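Long-range contact in pancreatic lipase related protein 2 (Equus caballus, PDB 1W52), which probably hydrolyses galactolipids and triacylglycerols as a secreted, calcium-binding lipase of the alpha/beta-hydrolase superfamily: residues A[348-359]-A[371-381]. Numbering follows the deposited sequence.
Sequences LAGSGKANGYLK and QYEIFKGSLQP
Gly356 N donates to Gly377 O (3.2 Å), tying 348-359 to 371-381, while the return bond from Gly377 N to Gly356 O is weak. Farther along, Ile374 N reaches Leu358 O at 3.0 Å in a nearly straight bond (166°). Between them, Lys376 CA points its hydrogen at Gly356 O.

Apolar contact gathers about Leu379, which turns toward 348-359. The CD1 methyl of Leu348 comes against Leu379 CB (3.5 Å), and Leu358 and Leu379 pass side by side with their tips running opposite ways, bringing Leu358 CD1 to 4.1 Å from Leu379 CD2. The same Leu358 methyl meets Phe375 CB and sits at the edge of that ring, which stacks on Tyr385; Phe403 also touches Leu358. At the turn, the Pro381 ring is set against backbone oxygens, its CB 3.4 Å from Gly350 O.

On the outer side, Tyr357 and Glu373 meet obliquely, ring and carboxylate planes 20° apart, with Glu373 OE1 3.4 Å from Tyr357 CE1. Glu373 gets there as an extended chain, CG trans to the backbone N (chi1 170°). Lys376 runs alongside Tyr357, its CB at the ring edge, and makes a long salt bridge from NZ to Glu373 OE2. Replacing Glu373 with alanine would probably leave the Lys376 ammonium without this acidic mate and bare one flank of the tyrosine ring.

Buried leucines turned inward beneath a loosely paired antiparallel backbone are consistent with the beta-sandwich of the C-terminal PLAT domain, remote from the catalytic centre.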
ATOM      1  N   LEU A 348      34.282  -6.155 -13.433  1.00100.00           N
ATOM      2  CA  LEU A 348      34.649  -6.861 -14.657  1.00100.00           C
ATOM      3  C   LEU A 348      36.070  -7.397 -14.618  1.00100.00           C
ATOM      4  O   LEU A 348      36.788  -7.234 -13.631  1.00100.00           O
ATOM      5  CB  LEU A 348      34.419  -5.971 -15.884  1.00100.00           C
ATOM      6  CG  LEU A 348      32.936  -5.839 -16.265  1.00100.00           C
ATOM      7  CD1 LEU A 348      32.813  -4.989 -17.500  1.00100.00           C
ATOM      8  CD2 LEU A 348      32.230  -7.198 -16.487  1.00100.00           C
ATOM      9  N   ALA A 349      36.450  -8.080 -15.686  1.00100.00           N
ATOM     10  CA  ALA A 349      37.787  -8.614 -15.804  1.00100.00           C
ATOM     11  C   ALA A 349      38.168  -8.672 -17.282  1.00100.00           C
ATOM     12  O   ALA A 349      37.460  -8.114 -18.132  1.00100.00           O
ATOM     13  CB  ALA A 349      37.841  -9.986 -15.155  1.00100.00           C
ATOM     14  N   GLY A 350      39.310  -9.297 -17.570  1.00100.00           N
ATOM     15  CA  GLY A 350      39.728  -9.610 -18.932  1.00100.00           C
ATOM     16  C   GLY A 350      40.750  -8.657 -19.535  1.00100.00           C
ATOM     17  O   GLY A 350      41.511  -7.993 -18.811  1.00100.00           O
ATOM     18  N   SER A 351      40.758  -8.601 -20.873  1.00100.00           N
ATOM     19  CA  SER A 351      41.705  -7.778 -21.632  1.00100.00           C
ATOM     20  C   SER A 351      41.009  -6.807 -22.590  1.00100.00           C
ATOM     21  O   SER A 351      41.241  -5.593 -22.542  1.00100.00           O
ATOM     22  CB  SER A 351      42.677  -8.677 -22.414  1.00100.00           C
ATOM     23  OG  SER A 351      43.969  -8.091 -22.507  1.00100.00           O
ATOM     24  N   GLY A 352      40.159  -7.338 -23.458  1.00100.00           N
ATOM     25  CA  GLY A 352      39.556  -6.532 -24.504  1.00100.00           C
ATOM     26  C   GLY A 352      38.269  -5.852 -24.080  1.00100.00           C
ATOM     27  O   GLY A 352      37.533  -6.392 -23.263  1.00100.00           O
ATOM     28  N   LYS A 353      38.000  -4.677 -24.650  1.00100.00           N
ATOM     29  CA  LYS A 353      36.795  -3.889 -24.358  1.00100.00           C
ATOM     30  C   LYS A 353      35.651  -4.279 -25.288  1.00100.00           C
ATOM     31  O   LYS A 353      35.805  -4.204 -26.506  1.00100.00           O
ATOM     32  CB  LYS A 353      37.077  -2.399 -24.559  1.00100.00           C
ATOM     33  CG  LYS A 353      38.334  -1.884 -23.870  1.00100.00           C
ATOM     34  CD  LYS A 353      38.438  -0.358 -23.975  1.00100.00           C
ATOM     35  CE  LYS A 353      38.759   0.287 -22.635  1.00100.00           C
ATOM     36  NZ  LYS A 353      38.303   1.698 -22.603  1.00100.00           N
ATOM     37  N   ALA A 354      34.505  -4.664 -24.719  1.00100.00           N
ATOM     38  CA  ALA A 354      33.335  -5.133 -25.493  1.00100.00           C
ATOM     39  C   ALA A 354      32.119  -4.192 -25.325  1.00100.00           C
ATOM     40  O   ALA A 354      32.301  -3.013 -24.966  1.00100.00           O
ATOM     41  CB  ALA A 354      32.975  -6.604 -25.099  1.00100.00           C
ATOM     42  N   ASN A 355      30.911  -4.691 -25.643  1.00100.00           N
ATOM     43  CA  ASN A 355      29.634  -4.050 -25.259  1.00 98.69           C
ATOM     44  C   ASN A 355      28.507  -5.053 -25.086  1.00 97.07           C
ATOM     45  O   ASN A 355      28.413  -6.018 -25.853  1.00 96.89           O
ATOM     46  CB  ASN A 355      29.207  -2.991 -26.265  1.00 97.29           C
ATOM     47  CG  ASN A 355      30.041  -1.762 -26.164  1.00 94.58           C
ATOM     48  OD1 ASN A 355      29.812  -0.904 -25.324  1.00 89.04           O
ATOM     49  ND2 ASN A 355      31.063  -1.690 -26.993  1.00 92.88           N
ATOM     50  N   GLY A 356      27.643  -4.842 -24.092  1.00 94.78           N
ATOM     51  CA  GLY A 356      26.561  -5.789 -23.914  1.00 93.44           C
ATOM     52  C   GLY A 356      25.737  -5.852 -22.653  1.00 92.30           C
ATOM     53  O   GLY A 356      25.968  -5.157 -21.667  1.00 91.42           O
ATOM     54  N   TYR A 357      24.748  -6.734 -22.749  1.00 91.78           N
ATOM     55  CA  TYR A 357      23.868  -7.120 -21.657  1.00 91.54           C
ATOM     56  C   TYR A 357      24.700  -7.879 -20.617  1.00 89.51           C
ATOM     57  O   TYR A 357      25.703  -8.511 -20.981  1.00 90.26           O
ATOM     58  CB  TYR A 357      22.732  -8.023 -22.193  1.00 92.03           C
ATOM     59  CG  TYR A 357      21.643  -7.319 -22.995  1.00 95.92           C
ATOM     60  CD1 TYR A 357      21.385  -5.934 -22.842  1.00 99.53           C
ATOM     61  CD2 TYR A 357      20.845  -8.039 -23.889  1.00 99.13           C
ATOM     62  CE1 TYR A 357      20.357  -5.286 -23.573  1.00100.00           C
ATOM     63  CE2 TYR A 357      19.811  -7.406 -24.623  1.00100.00           C
ATOM     64  CZ  TYR A 357      19.566  -6.028 -24.465  1.00100.00           C
ATOM     65  OH  TYR A 357      18.546  -5.414 -25.196  1.00100.00           O
ATOM     66  N   LEU A 358      24.299  -7.807 -19.342  1.00 86.32           N
ATOM     67  CA  LEU A 358      25.015  -8.478 -18.261  1.00 83.49           C
ATOM     68  C   LEU A 358      24.007  -9.188 -17.402  1.00 82.36           C
ATOM     69  O   LEU A 358      23.663  -8.762 -16.311  1.00 81.94           O
ATOM     70  CB  LEU A 358      25.858  -7.484 -17.459  1.00 82.69           C
ATOM     71  CG  LEU A 358      27.349  -7.518 -17.824  1.00 79.76           C
ATOM     72  CD1 LEU A 358      28.174  -6.364 -17.175  1.00 77.65           C
ATOM     73  CD2 LEU A 358      27.949  -8.901 -17.466  1.00 77.62           C
ATOM     74  N   LYS A 359      23.519 -10.290 -17.934  1.00 81.14           N
ATOM     75  CA  LYS A 359      22.414 -10.984 -17.312  1.00 80.55           C
ATOM     76  C   LYS A 359      22.895 -11.834 -16.127  1.00 78.20           C
ATOM     77  O   LYS A 359      24.105 -11.857 -15.829  1.00 78.19           O
ATOM     78  CB  LYS A 359      21.633 -11.783 -18.358  1.00 81.33           C
ATOM     79  CG  LYS A 359      21.108 -10.862 -19.454  1.00 84.58           C
ATOM     80  CD  LYS A 359      20.171 -11.520 -20.430  1.00 88.39           C
ATOM     81  CE  LYS A 359      19.879 -10.559 -21.579  1.00 90.65           C
ATOM     82  NZ  LYS A 359      19.300 -11.240 -22.771  1.00 92.20           N
ATOM     83  N   GLN A 371      15.827 -13.910 -15.756  1.00 81.05           N
ATOM     84  CA  GLN A 371      17.088 -13.299 -16.208  1.00 79.05           C
ATOM     85  C   GLN A 371      17.110 -11.891 -15.617  1.00 74.63           C
ATOM     86  O   GLN A 371      16.052 -11.356 -15.353  1.00 74.24           O
ATOM     87  CB  GLN A 371      17.236 -13.293 -17.749  1.00 80.42           C
ATOM     88  CG  GLN A 371      17.697 -14.660 -18.420  1.00 83.80           C
ATOM     89  CD  GLN A 371      19.230 -14.907 -18.453  1.00 87.22           C
ATOM     90  OE1 GLN A 371      19.999 -14.052 -18.878  1.00 88.99           O
ATOM     91  NE2 GLN A 371      19.651 -16.095 -18.024  1.00 88.89           N
ATOM     92  N   TYR A 372      18.284 -11.311 -15.376  1.00 69.24           N
ATOM     93  CA  TYR A 372      18.350 -10.030 -14.663  1.00 65.67           C
ATOM     94  C   TYR A 372      19.405  -9.112 -15.232  1.00 62.43           C
ATOM     95  O   TYR A 372      20.532  -9.081 -14.768  1.00 61.76           O
ATOM     96  CB  TYR A 372      18.608 -10.229 -13.152  1.00 65.78           C
ATOM     97  CG  TYR A 372      17.351 -10.370 -12.314  1.00 64.99           C
ATOM     98  CD1 TYR A 372      16.627 -11.531 -12.366  1.00 64.32           C
ATOM     99  CD2 TYR A 372      16.895  -9.344 -11.472  1.00 63.35           C
ATOM    100  CE1 TYR A 372      15.493 -11.687 -11.646  1.00 63.61           C
ATOM    101  CE2 TYR A 372      15.749  -9.508 -10.730  1.00 61.76           C
ATOM    102  CZ  TYR A 372      15.054 -10.696 -10.841  1.00 62.20           C
ATOM    103  OH  TYR A 372      13.889 -10.979 -10.171  1.00 63.27           O
ATOM    104  N   GLU A 373      19.041  -8.346 -16.234  1.00 58.85           N
ATOM    105  CA  GLU A 373      20.013  -7.493 -16.850  1.00 56.99           C
ATOM    106  C   GLU A 373      20.548  -6.500 -15.819  1.00 55.23           C
ATOM    107  O   GLU A 373      19.875  -5.530 -15.502  1.00 54.87           O
ATOM    108  CB  GLU A 373      19.409  -6.751 -18.054  1.00 57.23           C
ATOM    109  CG  GLU A 373      20.338  -5.647 -18.598  1.00 58.70           C
ATOM    110  CD  GLU A 373      19.676  -4.694 -19.573  1.00 60.29           C
ATOM    111  OE1 GLU A 373      18.950  -5.193 -20.471  1.00 63.45           O
ATOM    112  OE2 GLU A 373      19.904  -3.461 -19.444  1.00 59.22           O
ATOM    113  N   ILE A 374      21.770  -6.700 -15.337  1.00 53.52           N
ATOM    114  CA  ILE A 374      22.367  -5.752 -14.372  1.00 52.87           C
ATOM    115  C   ILE A 374      23.081  -4.561 -15.038  1.00 55.81           C
ATOM    116  O   ILE A 374      23.359  -3.530 -14.412  1.00 53.20           O
ATOM    117  CB  ILE A 374      23.369  -6.476 -13.434  1.00 51.31           C
ATOM    118  CG1 ILE A 374      22.814  -7.811 -12.931  1.00 47.33           C
ATOM    119  CG2 ILE A 374      23.770  -5.582 -12.252  1.00 49.13           C
ATOM    120  CD1 ILE A 374      21.507  -7.718 -12.221  1.00 44.15           C
ATOM    121  N   PHE A 375      23.426  -4.728 -16.308  1.00 61.36           N
ATOM    122  CA  PHE A 375      24.128  -3.667 -17.031  1.00 65.35           C
ATOM    123  C   PHE A 375      24.167  -3.852 -18.535  1.00 69.69           C
ATOM    124  O   PHE A 375      24.385  -4.956 -19.018  1.00 70.45           O
ATOM    125  CB  PHE A 375      25.565  -3.575 -16.546  1.00 64.60           C
ATOM    126  CG  PHE A 375      26.185  -2.229 -16.737  1.00 63.77           C
ATOM    127  CD1 PHE A 375      25.485  -1.059 -16.447  1.00 63.86           C
ATOM    128  CD2 PHE A 375      27.487  -2.125 -17.171  1.00 63.29           C
ATOM    129  CE1 PHE A 375      26.071   0.188 -16.603  1.00 63.32           C
ATOM    130  CE2 PHE A 375      28.079  -0.886 -17.320  1.00 63.59           C
ATOM    131  CZ  PHE A 375      27.364   0.278 -17.035  1.00 63.62           C
ATOM    132  N   LYS A 376      23.958  -2.755 -19.261  1.00 74.57           N
ATOM    133  CA  LYS A 376      24.311  -2.683 -20.671  1.00 79.03           C
ATOM    134  C   LYS A 376      25.240  -1.469 -20.882  1.00 80.61           C
ATOM    135  O   LYS A 376      24.974  -0.345 -20.426  1.00 79.77           O
ATOM    136  CB  LYS A 376      23.062  -2.674 -21.588  1.00 80.86           C
ATOM    137  CG  LYS A 376      22.173  -1.441 -21.434  1.00 88.50           C
ATOM    138  CD  LYS A 376      20.823  -1.488 -22.211  1.00 96.79           C
ATOM    139  CE  LYS A 376      19.929  -0.253 -21.848  1.00100.00           C
ATOM    140  NZ  LYS A 376      19.991   0.118 -20.376  1.00100.00           N
ATOM    141  N   GLY A 377      26.367  -1.732 -21.542  1.00 83.82           N
ATOM    142  CA  GLY A 377      27.323  -0.689 -21.885  1.00 86.27           C
ATOM    143  C   GLY A 377      28.719  -1.232 -22.113  1.00 88.81           C
ATOM    144  O   GLY A 377      28.887  -2.444 -22.333  1.00 88.82           O
ATOM    145  N   SER A 378      29.709  -0.330 -22.042  1.00 92.08           N
ATOM    146  CA  SER A 378      31.137  -0.659 -22.240  1.00 94.63           C
ATOM    147  C   SER A 378      31.713  -1.481 -21.091  1.00 96.57           C
ATOM    148  O   SER A 378      31.565  -1.129 -19.917  1.00 96.59           O
ATOM    149  CB  SER A 378      31.985   0.615 -22.413  1.00 94.81           C
ATOM    150  OG  SER A 378      32.432   1.115 -21.156  1.00 95.64           O
ATOM    151  N   LEU A 379      32.417  -2.546 -21.445  1.00 99.43           N
ATOM    152  CA  LEU A 379      32.803  -3.559 -20.480  1.00100.00           C
ATOM    153  C   LEU A 379      34.323  -3.595 -20.185  1.00100.00           C
ATOM    154  O   LEU A 379      34.925  -4.680 -20.082  1.00100.00           O
ATOM    155  CB  LEU A 379      32.266  -4.929 -20.951  1.00100.00           C
ATOM    156  CG  LEU A 379      30.774  -4.986 -21.319  1.00 94.61           C
ATOM    157  CD1 LEU A 379      30.287  -6.429 -21.514  1.00 91.30           C
ATOM    158  CD2 LEU A 379      29.956  -4.328 -20.262  1.00 91.57           C
ATOM    159  N   GLN A 380      34.918  -2.412 -19.994  1.00100.00           N
ATOM    160  CA  GLN A 380      36.350  -2.291 -19.657  1.00100.00           C
ATOM    161  C   GLN A 380      36.788  -3.184 -18.460  1.00100.00           C
ATOM    162  O   GLN A 380      36.022  -3.361 -17.505  1.00100.00           O
ATOM    163  CB  GLN A 380      36.742  -0.814 -19.421  1.00100.00           C
ATOM    164  CG  GLN A 380      36.021  -0.101 -18.264  1.00100.00           C
ATOM    165  CD  GLN A 380      36.719   1.191 -17.830  1.00100.00           C
ATOM    166  OE1 GLN A 380      37.026   2.050 -18.663  1.00100.00           O
ATOM    167  NE2 GLN A 380      36.962   1.329 -16.524  1.00100.00           N
ATOM    168  N   PRO A 381      37.990  -3.779 -18.529  1.00100.00           N
ATOM    169  CA  PRO A 381      38.483  -4.646 -17.451  1.00100.00           C
ATOM    170  C   PRO A 381      38.637  -3.989 -16.082  1.00100.00           C
ATOM    171  O   PRO A 381      38.912  -2.789 -15.963  1.00100.00           O
ATOM    172  CB  PRO A 381      39.854  -5.117 -17.967  1.00100.00           C
ATOM    173  CG  PRO A 381      39.777  -4.982 -19.424  1.00100.00           C
ATOM    174  CD  PRO A 381      38.942  -3.751 -19.658  1.00100.00           C
TER